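Local coordinates for protein transcriptional regulator, IclR family (Ruegeria sp. TM1040, PDB 3R4K) that probably binds DNA through an N-terminal helix-turn-helix domain and regulates transcription, with a C-terminal domain that is likely to sense a small-molecule effector, at residues D26-S31 with A36-L41; L131-T136 with A141-S146; Q187-G190 with V196-H199. All blocks are in the same frame, centred on the assembly; numbering follows the deposited sequence. Where two conformers were deposited one is given.

Contact 1. Residues D26-S31 with A36-L41; sequences DLTRLS and ATVYRL
Val38 meets Leu27, Thr28 and Ser31 where the two helices of the helix-turn-helix pack together. Segment 26-31 belongs to the first helix of the motif. Segment 36-41 belongs to the second, which in this family is the recognition helix and probably enters the major groove of DNA. The axes of the two short segments approach to 9.5 Å, and their N-to-C directions differ by 109°. Thr28 and Val38 have the nearest CA atoms, at 6.4 Å.

Val38 can be followed outward. Its CB points at the first helix and faces the hydroxyl of Thr28, with Val38 CB to Thr28 OG1 at 4.0 Å. There the side chain forks. CG1 lies anti to the backbone N (chi1 175°) and goes to Leu27, where Val38 CG1 is 3.7 Å from Leu27 CB and a little farther from Leu27 CD1. CG2 takes the other side and touches two hydroxyl oxygens, those of Thr28 and Ser31. These are van der Waals contacts, and no hydrogen bond crosses between the segments.

Both hydroxyls have partners in their own helix. Thr28 OG1 bonds to the carbonyl of Leu24. Leu11 of helix 4-12 adds apolar cover over Leu27 and Ser31. The carbonyl oxygen of Leu27 takes two bonds from opposite faces of its plane: one from Ser31 N, and one from Ser31 OG, which lies 2.6 Å from Leu27 O.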
ATOM      1  N   ASP A  26     -15.328 -24.640  -0.678  1.00 53.98           N
ATOM      2  CA  ASP A  26     -14.324 -24.432  -1.727  1.00 54.13           C
ATOM      3  C   ASP A  26     -12.917 -24.344  -1.147  1.00 54.21           C
ATOM      4  O   ASP A  26     -11.980 -24.836  -1.773  1.00 54.47           O
ATOM      5  CB  ASP A  26     -14.642 -23.190  -2.553  1.00 56.52           C
ATOM      6  CG  ASP A  26     -15.640 -23.506  -3.636  1.00 81.07           C
ATOM      7  OD1 ASP A  26     -15.221 -24.045  -4.683  1.00 84.90           O
ATOM      8  OD2 ASP A  26     -16.859 -23.322  -3.393  1.00 91.98           O
ATOM      9  N   LEU A  27     -12.772 -23.741   0.059  1.00 47.82           N
ATOM     10  CA  LEU A  27     -11.496 -23.638   0.776  1.00 45.90           C
ATOM     11  C   LEU A  27     -11.023 -25.008   1.210  1.00 50.55           C
ATOM     12  O   LEU A  27      -9.829 -25.267   1.188  1.00 50.63           O
ATOM     13  CB  LEU A  27     -11.612 -22.729   2.006  1.00 43.54           C
ATOM     14  CG  LEU A  27     -11.029 -21.332   1.895  1.00 46.68           C
ATOM     15  CD1 LEU A  27     -11.385 -20.513   3.111  1.00 45.57           C
ATOM     16  CD2 LEU A  27      -9.517 -21.360   1.676  1.00 47.29           C
ATOM     17  N   THR A  28     -11.965 -25.883   1.605  1.00 48.15           N
ATOM     18  CA  THR A  28     -11.700 -27.250   2.042  1.00 49.34           C
ATOM     19  C   THR A  28     -11.145 -28.041   0.838  1.00 55.43           C
ATOM     20  O   THR A  28     -10.141 -28.739   0.993  1.00 56.23           O
ATOM     21  CB  THR A  28     -12.989 -27.841   2.675  1.00 58.70           C
ATOM     22  OG1 THR A  28     -13.301 -27.112   3.863  1.00 59.43           O
ATOM     23  CG2 THR A  28     -12.868 -29.299   3.035  1.00 59.80           C
ATOM     24  N   ARG A  29     -11.767 -27.877  -0.359  1.00 52.87           N
ATOM     25  CA  ARG A  29     -11.369 -28.560  -1.597  0.50 55.12           C
ATOM     26  C   ARG A  29     -10.022 -28.079  -2.115  1.00 58.35           C
ATOM     27  O   ARG A  29      -9.200 -28.900  -2.535  1.00 60.50           O
ATOM     28  CB  ARG A  29     -12.435 -28.385  -2.689  0.50 57.50           C
ATOM     29  CG  ARG A  29     -13.623 -29.335  -2.528  0.50 70.69           C
ATOM     30  CD  ARG A  29     -14.634 -29.216  -3.659  0.50 76.82           C
ATOM     31  NE  ARG A  29     -15.465 -28.014  -3.561  0.50 73.12           N
ATOM     32  CZ  ARG A  29     -16.548 -27.908  -2.795  0.50 77.57           C
ATOM     33  NH1 ARG A  29     -16.929 -28.921  -2.027  0.50 50.80           N
ATOM     34  NH2 ARG A  29     -17.246 -26.781  -2.776  0.50 67.88           N
ATOM     35  N   LEU A  30      -9.788 -26.748  -2.092  1.00 51.44           N
ATOM     36  CA  LEU A  30      -8.538 -26.149  -2.575  1.00 49.77           C
ATOM     37  C   LEU A  30      -7.333 -26.471  -1.686  1.00 52.88           C
ATOM     38  O   LEU A  30      -6.226 -26.653  -2.204  1.00 52.65           O
ATOM     39  CB  LEU A  30      -8.665 -24.618  -2.679  1.00 47.03           C
ATOM     40  CG  LEU A  30      -9.453 -24.043  -3.851  1.00 50.98           C
ATOM     41  CD1 LEU A  30      -9.908 -22.637  -3.543  1.00 48.78           C
ATOM     42  CD2 LEU A  30      -8.623 -24.039  -5.131  1.00 52.54           C
ATOM     43  N   SER A  31      -7.535 -26.474  -0.357  1.00 48.06           N
ATOM     44  CA  SER A  31      -6.461 -26.670   0.609  1.00 47.24           C
ATOM     45  C   SER A  31      -6.138 -28.135   0.895  1.00 55.06           C
ATOM     46  O   SER A  31      -4.987 -28.441   1.209  1.00 57.00           O
ATOM     47  CB  SER A  31      -6.789 -25.970   1.921  1.00 44.85           C
ATOM     48  OG  SER A  31      -7.941 -26.520   2.530  1.00 44.85           O
ATOM     49  N   ALA A  36     -13.648 -28.758   9.309  1.00 44.89           N
ATOM     50  CA  ALA A  36     -13.494 -28.343  10.704  1.00 43.74           C
ATOM     51  C   ALA A  36     -12.152 -27.648  10.946  1.00 46.50           C
ATOM     52  O   ALA A  36     -12.114 -26.668  11.688  1.00 46.32           O
ATOM     53  CB  ALA A  36     -13.628 -29.548  11.617  1.00 46.06           C
ATOM     54  N   THR A  37     -11.064 -28.139  10.308  1.00 42.14           N
ATOM     55  CA  THR A  37      -9.739 -27.536  10.412  1.00 40.74           C
ATOM     56  C   THR A  37      -9.771 -26.147   9.792  1.00 44.59           C
ATOM     57  O   THR A  37      -9.334 -25.181  10.429  1.00 43.68           O
ATOM     58  CB  THR A  37      -8.667 -28.417   9.755  1.00 42.12           C
ATOM     59  OG1 THR A  37      -8.628 -29.684  10.406  1.00 43.72           O
ATOM     60  CG2 THR A  37      -7.274 -27.780   9.804  1.00 37.49           C
ATOM     61  N   VAL A  38     -10.307 -26.053   8.550  1.00 40.81           N
ATOM     62  CA  VAL A  38     -10.423 -24.815   7.773  1.00 38.41           C
ATOM     63  C   VAL A  38     -11.245 -23.803   8.573  1.00 41.65           C
ATOM     64  O   VAL A  38     -10.798 -22.675   8.735  1.00 40.64           O
ATOM     65  CB  VAL A  38     -10.984 -25.063   6.337  1.00 42.16           C
ATOM     66  CG1 VAL A  38     -11.210 -23.751   5.591  1.00 40.23           C
ATOM     67  CG2 VAL A  38     -10.047 -25.966   5.530  1.00 43.66           C
ATOM     68  N   TYR A  39     -12.388 -24.228   9.134  1.00 40.55           N
ATOM     69  CA  TYR A  39     -13.253 -23.369   9.929  1.00 40.15           C
ATOM     70  C   TYR A  39     -12.528 -22.797  11.161  1.00 43.53           C
ATOM     71  O   TYR A  39     -12.657 -21.605  11.438  1.00 41.44           O
ATOM     72  CB  TYR A  39     -14.527 -24.113  10.375  1.00 43.03           C
ATOM     73  CG  TYR A  39     -15.488 -23.202  11.110  1.00 45.67           C
ATOM     74  CD1 TYR A  39     -16.213 -22.228  10.428  1.00 47.68           C
ATOM     75  CD2 TYR A  39     -15.625 -23.266  12.498  1.00 46.53           C
ATOM     76  CE1 TYR A  39     -17.067 -21.353  11.104  1.00 48.54           C
ATOM     77  CE2 TYR A  39     -16.482 -22.399  13.184  1.00 47.29           C
ATOM     78  CZ  TYR A  39     -17.204 -21.446  12.481  1.00 55.67           C
ATOM     79  OH  TYR A  39     -18.046 -20.585  13.146  1.00 59.72           O
ATOM     80  N   ARG A  40     -11.784 -23.651  11.888  1.00 42.45           N
ATOM     81  CA  ARG A  40     -11.037 -23.314  13.102  1.00 43.18           C
ATOM     82  C   ARG A  40      -9.937 -22.285  12.829  1.00 45.82           C
ATOM     83  O   ARG A  40      -9.776 -21.333  13.598  1.00 46.54           O
ATOM     84  CB  ARG A  40     -10.413 -24.581  13.691  1.00 46.94           C
ATOM     85  CG  ARG A  40     -10.694 -24.780  15.169  1.00 62.58           C
ATOM     86  CD  ARG A  40     -10.027 -26.039  15.712  1.00 79.55           C
ATOM     87  NE  ARG A  40     -10.672 -27.286  15.270  1.00 88.50           N
ATOM     88  CZ  ARG A  40     -10.109 -28.186  14.464  1.00 99.41           C
ATOM     89  NH1 ARG A  40      -8.882 -27.988  13.986  1.00 88.21           N
ATOM     90  NH2 ARG A  40     -10.764 -29.292  14.133  1.00 79.38           N
ATOM     91  N   LEU A  41      -9.190 -22.492  11.738  1.00 39.23           N
ATOM     92  CA  LEU A  41      -8.091 -21.646  11.298  1.00 37.25           C
ATOM     93  C   LEU A  41      -8.610 -20.307  10.765  1.00 37.06           C
ATOM     94  O   LEU A  41      -8.014 -19.264  11.062  1.00 36.79           O
ATOM     95  CB  LEU A  41      -7.256 -22.369  10.215  1.00 37.74           C
ATOM     96  CG  LEU A  41      -6.452 -23.604  10.649  1.00 43.26           C
ATOM     97  CD1 LEU A  41      -5.727 -24.227   9.468  1.00 44.31           C
ATOM     98  CD2 LEU A  41      -5.444 -23.269  11.731  1.00 44.80           C
TER

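Contact 2. Residues L131-T136 with A141-S146; sequences LTFHGT and AVLAYS
The backbones come nearest at Phe133 and Leu143, whose CA atoms are 6.5 Å apart, as the loop after strand 129-131 leads into helix 137-143. This is a loop-to-helix entry in the GAF-like C-terminal domain of the IclR family. Phe133 carries the contact from the loop side. The edge of its ring meets Val142, with Phe133 CE1 3.9 Å from Val142 CG1, near the ring plane. Val142 CG1 stands anti to the backbone N (chi1 173°), and this branch is the one that meets the ring. Leu143 lies crosswise to Phe133. Its CD1 approaches CD1 and CG of the ring obliquely, while Leu143 CD2 reaches back to Phe133 CB at 4.0 Å. The contact is apolar and buried.

Each segment also has its own polar ties. Thr136 is the N-cap of the helix; its OG1 bonds to Gly139 N and also donates to Thr132 O, at 2.7 Å and nearly in line with that carbonyl. At the far end, Val142 O accepts from Tyr145 N and Ser146 OG on opposite faces of its plane.

Around the contact, Phe150 of helix 148-156 packs edge-to-face with the Phe133 ring. Leu108 of strand 107-114 touches Phe133 and Val142, and Ile177 of helix 170-183 touches Leu143.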
ATOM      1  N   LEU A 131      12.233   8.657 -20.072  1.00 49.14           N
ATOM      2  CA  LEU A 131      12.294   7.710 -21.180  1.00 48.92           C
ATOM      3  C   LEU A 131      11.064   7.849 -22.055  1.00 55.38           C
ATOM      4  O   LEU A 131       9.963   8.142 -21.554  1.00 55.21           O
ATOM      5  CB  LEU A 131      12.407   6.260 -20.674  1.00 47.16           C
ATOM      6  CG  LEU A 131      13.478   5.896 -19.627  1.00 48.70           C
ATOM      7  CD1 LEU A 131      14.770   6.707 -19.730  1.00 47.49           C
ATOM      8  CD2 LEU A 131      12.937   5.872 -18.303  1.00 51.51           C
ATOM      9  N   THR A 132      11.240   7.660 -23.369  1.00 52.65           N
ATOM     10  CA  THR A 132      10.110   7.744 -24.290  1.00 53.89           C
ATOM     11  C   THR A 132       9.339   6.410 -24.234  1.00 55.29           C
ATOM     12  O   THR A 132       9.938   5.365 -23.962  1.00 51.15           O
ATOM     13  CB  THR A 132      10.582   8.104 -25.708  1.00 59.18           C
ATOM     14  OG1 THR A 132      11.407   7.059 -26.219  1.00 55.06           O
ATOM     15  CG2 THR A 132      11.333   9.433 -25.767  1.00 57.18           C
ATOM     16  N   PHE A 133       8.021   6.451 -24.476  1.00 54.07           N
ATOM     17  CA  PHE A 133       7.218   5.233 -24.476  1.00 54.31           C
ATOM     18  C   PHE A 133       7.451   4.414 -25.747  1.00 61.09           C
ATOM     19  O   PHE A 133       7.375   3.186 -25.722  1.00 59.63           O
ATOM     20  CB  PHE A 133       5.727   5.553 -24.315  1.00 57.59           C
ATOM     21  CG  PHE A 133       5.331   5.881 -22.893  1.00 57.84           C
ATOM     22  CD1 PHE A 133       5.311   4.892 -21.909  1.00 58.61           C
ATOM     23  CD2 PHE A 133       4.980   7.175 -22.534  1.00 60.85           C
ATOM     24  CE1 PHE A 133       4.970   5.203 -20.591  1.00 57.45           C
ATOM     25  CE2 PHE A 133       4.618   7.479 -21.215  1.00 61.93           C
ATOM     26  CZ  PHE A 133       4.624   6.495 -20.255  1.00 57.48           C
ATOM     27  N   HIS A 134       7.758   5.098 -26.852  1.00 61.25           N
ATOM     28  CA  HIS A 134       7.937   4.468 -28.153  1.00 63.65           C
ATOM     29  C   HIS A 134       9.409   4.152 -28.494  1.00 67.57           C
ATOM     30  O   HIS A 134       9.648   3.269 -29.319  1.00 70.39           O
ATOM     31  CB  HIS A 134       7.323   5.369 -29.247  1.00 67.74           C
ATOM     32  CG  HIS A 134       8.015   6.688 -29.410  1.00 71.01           C
ATOM     33  ND1 HIS A 134       7.830   7.723 -28.506  1.00 71.64           N
ATOM     34  CD2 HIS A 134       8.870   7.099 -30.375  1.00 73.73           C
ATOM     35  CE1 HIS A 134       8.592   8.719 -28.946  1.00 71.53           C
ATOM     36  NE2 HIS A 134       9.236   8.388 -30.065  1.00 72.97           N
ATOM     37  N   GLY A 135      10.364   4.867 -27.892  1.00 59.97           N
ATOM     38  CA  GLY A 135      11.779   4.705 -28.220  1.00 58.42           C
ATOM     39  C   GLY A 135      12.639   3.879 -27.285  1.00 58.50           C
ATOM     40  O   GLY A 135      13.830   3.687 -27.550  1.00 55.78           O
ATOM     41  N   THR A 136      12.061   3.394 -26.178  1.00 54.17           N
ATOM     42  CA  THR A 136      12.820   2.578 -25.220  1.00 50.88           C
ATOM     43  C   THR A 136      12.138   1.228 -25.035  1.00 54.27           C
ATOM     44  O   THR A 136      10.916   1.141 -25.187  1.00 55.06           O
ATOM     45  CB  THR A 136      12.976   3.290 -23.841  1.00 50.05           C
ATOM     46  OG1 THR A 136      11.700   3.463 -23.224  1.00 51.04           O
ATOM     47  CG2 THR A 136      13.678   4.619 -23.925  1.00 44.33           C
ATOM     48  N   ALA A 141       7.534  -1.874 -22.839  1.00 46.58           N
ATOM     49  CA  ALA A 141       7.106  -2.826 -21.804  1.00 44.94           C
ATOM     50  C   ALA A 141       5.926  -2.248 -20.989  1.00 48.29           C
ATOM     51  O   ALA A 141       4.975  -2.971 -20.720  1.00 46.95           O
ATOM     52  CB  ALA A 141       8.274  -3.170 -20.875  1.00 42.86           C
ATOM     53  N   VAL A 142       5.983  -0.938 -20.642  1.00 45.71           N
ATOM     54  CA  VAL A 142       4.965  -0.212 -19.866  1.00 44.91           C
ATOM     55  C   VAL A 142       3.726   0.033 -20.735  1.00 51.44           C
ATOM     56  O   VAL A 142       2.621  -0.166 -20.259  1.00 50.33           O
ATOM     57  CB  VAL A 142       5.525   1.111 -19.254  1.00 46.96           C
ATOM     58  CG1 VAL A 142       4.425   1.945 -18.599  1.00 46.91           C
ATOM     59  CG2 VAL A 142       6.632   0.828 -18.244  1.00 44.24           C
ATOM     60  N   LEU A 143       3.906   0.466 -21.991  1.00 52.91           N
ATOM     61  CA  LEU A 143       2.815   0.739 -22.937  1.00 56.25           C
ATOM     62  C   LEU A 143       2.001  -0.519 -23.227  1.00 62.64           C
ATOM     63  O   LEU A 143       0.777  -0.463 -23.285  1.00 64.51           O
ATOM     64  CB  LEU A 143       3.391   1.295 -24.250  1.00 58.37           C
ATOM     65  CG  LEU A 143       2.610   2.413 -24.924  1.00 66.52           C
ATOM     66  CD1 LEU A 143       2.311   3.559 -23.952  1.00 66.43           C
ATOM     67  CD2 LEU A 143       3.362   2.942 -26.121  1.00 69.52           C
ATOM     68  N   ALA A 144       2.684  -1.658 -23.374  1.00 58.84           N
ATOM     69  CA  ALA A 144       2.056  -2.931 -23.694  1.00 60.17           C
ATOM     70  C   ALA A 144       1.069  -3.411 -22.610  1.00 64.24           C
ATOM     71  O   ALA A 144       0.155  -4.183 -22.917  1.00 65.55           O
ATOM     72  CB  ALA A 144       3.120  -3.983 -23.916  1.00 60.26           C
ATOM     73  N   TYR A 145       1.229  -2.937 -21.363  1.00 57.36           N
ATOM     74  CA  TYR A 145       0.360  -3.337 -20.261  1.00 55.80           C
ATOM     75  C   TYR A 145      -0.392  -2.155 -19.649  1.00 60.38           C
ATOM     76  O   TYR A 145      -0.933  -2.261 -18.541  1.00 59.58           O
ATOM     77  CB  TYR A 145       1.176  -4.100 -19.220  1.00 54.47           C
ATOM     78  CG  TYR A 145       1.622  -5.440 -19.760  1.00 56.47           C
ATOM     79  CD1 TYR A 145       0.743  -6.511 -19.815  1.00 59.16           C
ATOM     80  CD2 TYR A 145       2.894  -5.611 -20.303  1.00 56.63           C
ATOM     81  CE1 TYR A 145       1.134  -7.741 -20.328  1.00 59.79           C
ATOM     82  CE2 TYR A 145       3.297  -6.840 -20.823  1.00 58.11           C
ATOM     83  CZ  TYR A 145       2.414  -7.906 -20.823  1.00 60.94           C
ATOM     84  OH  TYR A 145       2.800  -9.132 -21.293  1.00 55.79           O
ATOM     85  N   SER A 146      -0.490  -1.061 -20.418  1.00 59.08           N
ATOM     86  CA  SER A 146      -1.225   0.140 -20.063  1.00 60.40           C
ATOM     87  C   SER A 146      -2.653   0.073 -20.650  1.00 71.59           C
ATOM     88  O   SER A 146      -2.940  -0.774 -21.513  1.00 74.58           O
ATOM     89  CB  SER A 146      -0.486   1.376 -20.564  1.00 63.00           C
ATOM     90  OG  SER A 146       0.545   1.743 -19.662  1.00 65.93           O
TER

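Contact 3. Residues Q187-G190 with V196-H199; sequences QSIG and VHSH
Val196 opens the second strand of a beta hairpin opposite Gly190. Val196 O accepts from Gly190 N at 2.9 Å. Gly190 has a positive phi and leaves the strand there as the chain turns into the connecting loop.

His197 forms a non-hydrogen-bonded antiparallel pair with Ile189. Its CG lies anti to the backbone N (chi1 -171°), which brings one ring face under Ile189 and turns the NE2 edge to Gln187. Ile189 CG1 sits over that face, offset toward the rim, 3.6 Å from the centroid of the His197 ring. At the ring edge, His197 NE2 donates to Gln187 OE1 at 2.9 Å, with an N-H...O angle of 149°. The acceptor lies in the ring plane, but the donor is somewhat tilted from the amide carbonyl plane. A leucine in place of His197 would probably leave Gln187 OE1 without this donor and the amide freer to turn.

Ser198 is the hydrogen-bonded partner of Ser188. Ser198 N points almost straight at Ser188 O, and Ser188 N returns a bond to Ser198 O. Ser198 OG adds a weak bond to Ser188 O at 3.4 Å.

His199 pairs with Gln187 on the face that also carries His197 and Ile189. The Gln187 side chain runs alongside the ring, with Gln187 CG over one face, 3.7 Å from the centroid of the His199 ring. The amide is stacked on the ring, the planes 20° apart. Gln187 thus reaches both histidines, one by a bond and one by stacking.

Strand 186-189 is the outermost strand of the antiparallel sheet on this side, and strand 196-204 pairs next with strand 210-219. Helix 225-245 packs on His199, while Ala137 of helix 137-143 touches Ser188 and Ser198 on the other face.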
ATOM      1  N   GLN A 187      12.213  -5.447 -26.456  1.00 55.78           N
ATOM      2  CA  GLN A 187      13.555  -5.186 -26.962  1.00 54.93           C
ATOM      3  C   GLN A 187      13.550  -3.910 -27.812  1.00 60.32           C
ATOM      4  O   GLN A 187      12.564  -3.637 -28.500  1.00 62.03           O
ATOM      5  CB  GLN A 187      14.077  -6.372 -27.773  1.00 58.23           C
ATOM      6  CG  GLN A 187      14.888  -7.355 -26.945  1.00 58.59           C
ATOM      7  CD  GLN A 187      15.457  -8.463 -27.800  1.00 79.46           C
ATOM      8  OE1 GLN A 187      16.433  -8.292 -28.543  1.00 70.96           O
ATOM      9  NE2 GLN A 187      14.844  -9.628 -27.726  1.00 81.08           N
ATOM     10  N   SER A 188      14.632  -3.112 -27.732  1.00 56.18           N
ATOM     11  CA  SER A 188      14.791  -1.874 -28.501  1.00 56.69           C
ATOM     12  C   SER A 188      16.261  -1.624 -28.794  1.00 61.70           C
ATOM     13  O   SER A 188      17.089  -1.639 -27.883  1.00 59.61           O
ATOM     14  CB  SER A 188      14.179  -0.679 -27.776  1.00 57.74           C
ATOM     15  OG  SER A 188      14.366   0.530 -28.494  1.00 64.31           O
ATOM     16  N   ILE A 189      16.578  -1.414 -30.078  1.00 61.30           N
ATOM     17  CA  ILE A 189      17.935  -1.172 -30.544  1.00 61.39           C
ATOM     18  C   ILE A 189      18.033   0.258 -31.063  1.00 67.44           C
ATOM     19  O   ILE A 189      17.428   0.607 -32.077  1.00 68.85           O
ATOM     20  CB  ILE A 189      18.395  -2.221 -31.591  1.00 67.39           C
ATOM     21  CG1 ILE A 189      18.136  -3.663 -31.085  1.00 68.84           C
ATOM     22  CG2 ILE A 189      19.870  -2.024 -31.936  1.00 67.02           C
ATOM     23  CD1 ILE A 189      17.935  -4.717 -32.174  1.00 84.02           C
ATOM     24  N   GLY A 190      18.775   1.067 -30.316  1.00 65.05           N
ATOM     25  CA  GLY A 190      19.089   2.459 -30.611  1.00 66.10           C
ATOM     26  C   GLY A 190      17.967   3.434 -30.916  1.00 74.13           C
ATOM     27  O   GLY A 190      18.162   4.327 -31.746  1.00 75.93           O
ATOM     28  N   VAL A 196      22.845   1.308 -28.511  1.00 51.50           N
ATOM     29  CA  VAL A 196      22.448   0.739 -27.228  1.00 47.84           C
ATOM     30  C   VAL A 196      21.339  -0.266 -27.504  1.00 51.26           C
ATOM     31  O   VAL A 196      20.333   0.088 -28.123  1.00 51.70           O
ATOM     32  CB  VAL A 196      22.048   1.791 -26.162  1.00 48.29           C
ATOM     33  CG1 VAL A 196      21.598   1.113 -24.869  1.00 45.59           C
ATOM     34  CG2 VAL A 196      23.204   2.748 -25.883  1.00 46.99           C
ATOM     35  N   HIS A 197      21.545  -1.520 -27.083  1.00 47.23           N
ATOM     36  CA  HIS A 197      20.573  -2.606 -27.215  1.00 48.74           C
ATOM     37  C   HIS A 197      19.990  -2.885 -25.835  1.00 52.27           C
ATOM     38  O   HIS A 197      20.717  -3.337 -24.947  1.00 51.66           O
ATOM     39  CB  HIS A 197      21.210  -3.875 -27.820  1.00 51.43           C
ATOM     40  CG  HIS A 197      20.226  -4.944 -28.172  1.00 56.93           C
ATOM     41  ND1 HIS A 197      20.352  -5.678 -29.341  1.00 62.23           N
ATOM     42  CD2 HIS A 197      19.124  -5.367 -27.510  1.00 57.73           C
ATOM     43  CE1 HIS A 197      19.343  -6.532 -29.339  1.00 62.75           C
ATOM     44  NE2 HIS A 197      18.573  -6.372 -28.262  1.00 60.83           N
ATOM     45  N   SER A 198      18.698  -2.592 -25.645  1.00 48.15           N
ATOM     46  CA  SER A 198      18.030  -2.789 -24.370  1.00 46.53           C
ATOM     47  C   SER A 198      16.957  -3.890 -24.409  1.00 53.16           C
ATOM     48  O   SER A 198      16.337  -4.144 -25.443  1.00 55.50           O
ATOM     49  CB  SER A 198      17.407  -1.488 -23.867  1.00 50.78           C
ATOM     50  OG  SER A 198      17.478  -0.394 -24.771  1.00 68.35           O
ATOM     51  N   HIS A 199      16.780  -4.553 -23.255  1.00 48.47           N
ATOM     52  CA  HIS A 199      15.792  -5.585 -22.936  1.00 48.42           C
ATOM     53  C   HIS A 199      15.017  -5.107 -21.726  1.00 48.87           C
ATOM     54  O   HIS A 199      15.645  -4.627 -20.776  1.00 45.82           O
ATOM     55  CB  HIS A 199      16.474  -6.922 -22.606  1.00 50.04           C
ATOM     56  CG  HIS A 199      17.074  -7.641 -23.763  1.00 56.54           C
ATOM     57  ND1 HIS A 199      18.299  -7.267 -24.287  1.00 58.86           N
ATOM     58  CD2 HIS A 199      16.646  -8.757 -24.397  1.00 61.27           C
ATOM     59  CE1 HIS A 199      18.549  -8.130 -25.254  1.00 61.01           C
ATOM     60  NE2 HIS A 199      17.580  -9.044 -25.358  1.00 63.10           N
TER

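How the contacts relate
Contact 1 lies in the helix-turn-helix domain, on the opposite side of the chain's centre from the other two. Its centre is about 43 Å from that of contact 2 and about 49 Å from that of contact 3. Contacts 2 and 3 both belong to the C-terminal domain, with centres about 13 Å apart, and they touch. Ser188 OG of the hairpin comes within 3.3 Å of Gly135 O of the loop, a long polar approach. The Ser188 side chain also packs on Thr136. The helix N-cap of contact 2 is therefore set against the edge strand of contact 3. In IclR relatives the C-terminal domain binds effectors, and the DNA-binding contact 1 lies in the other domain.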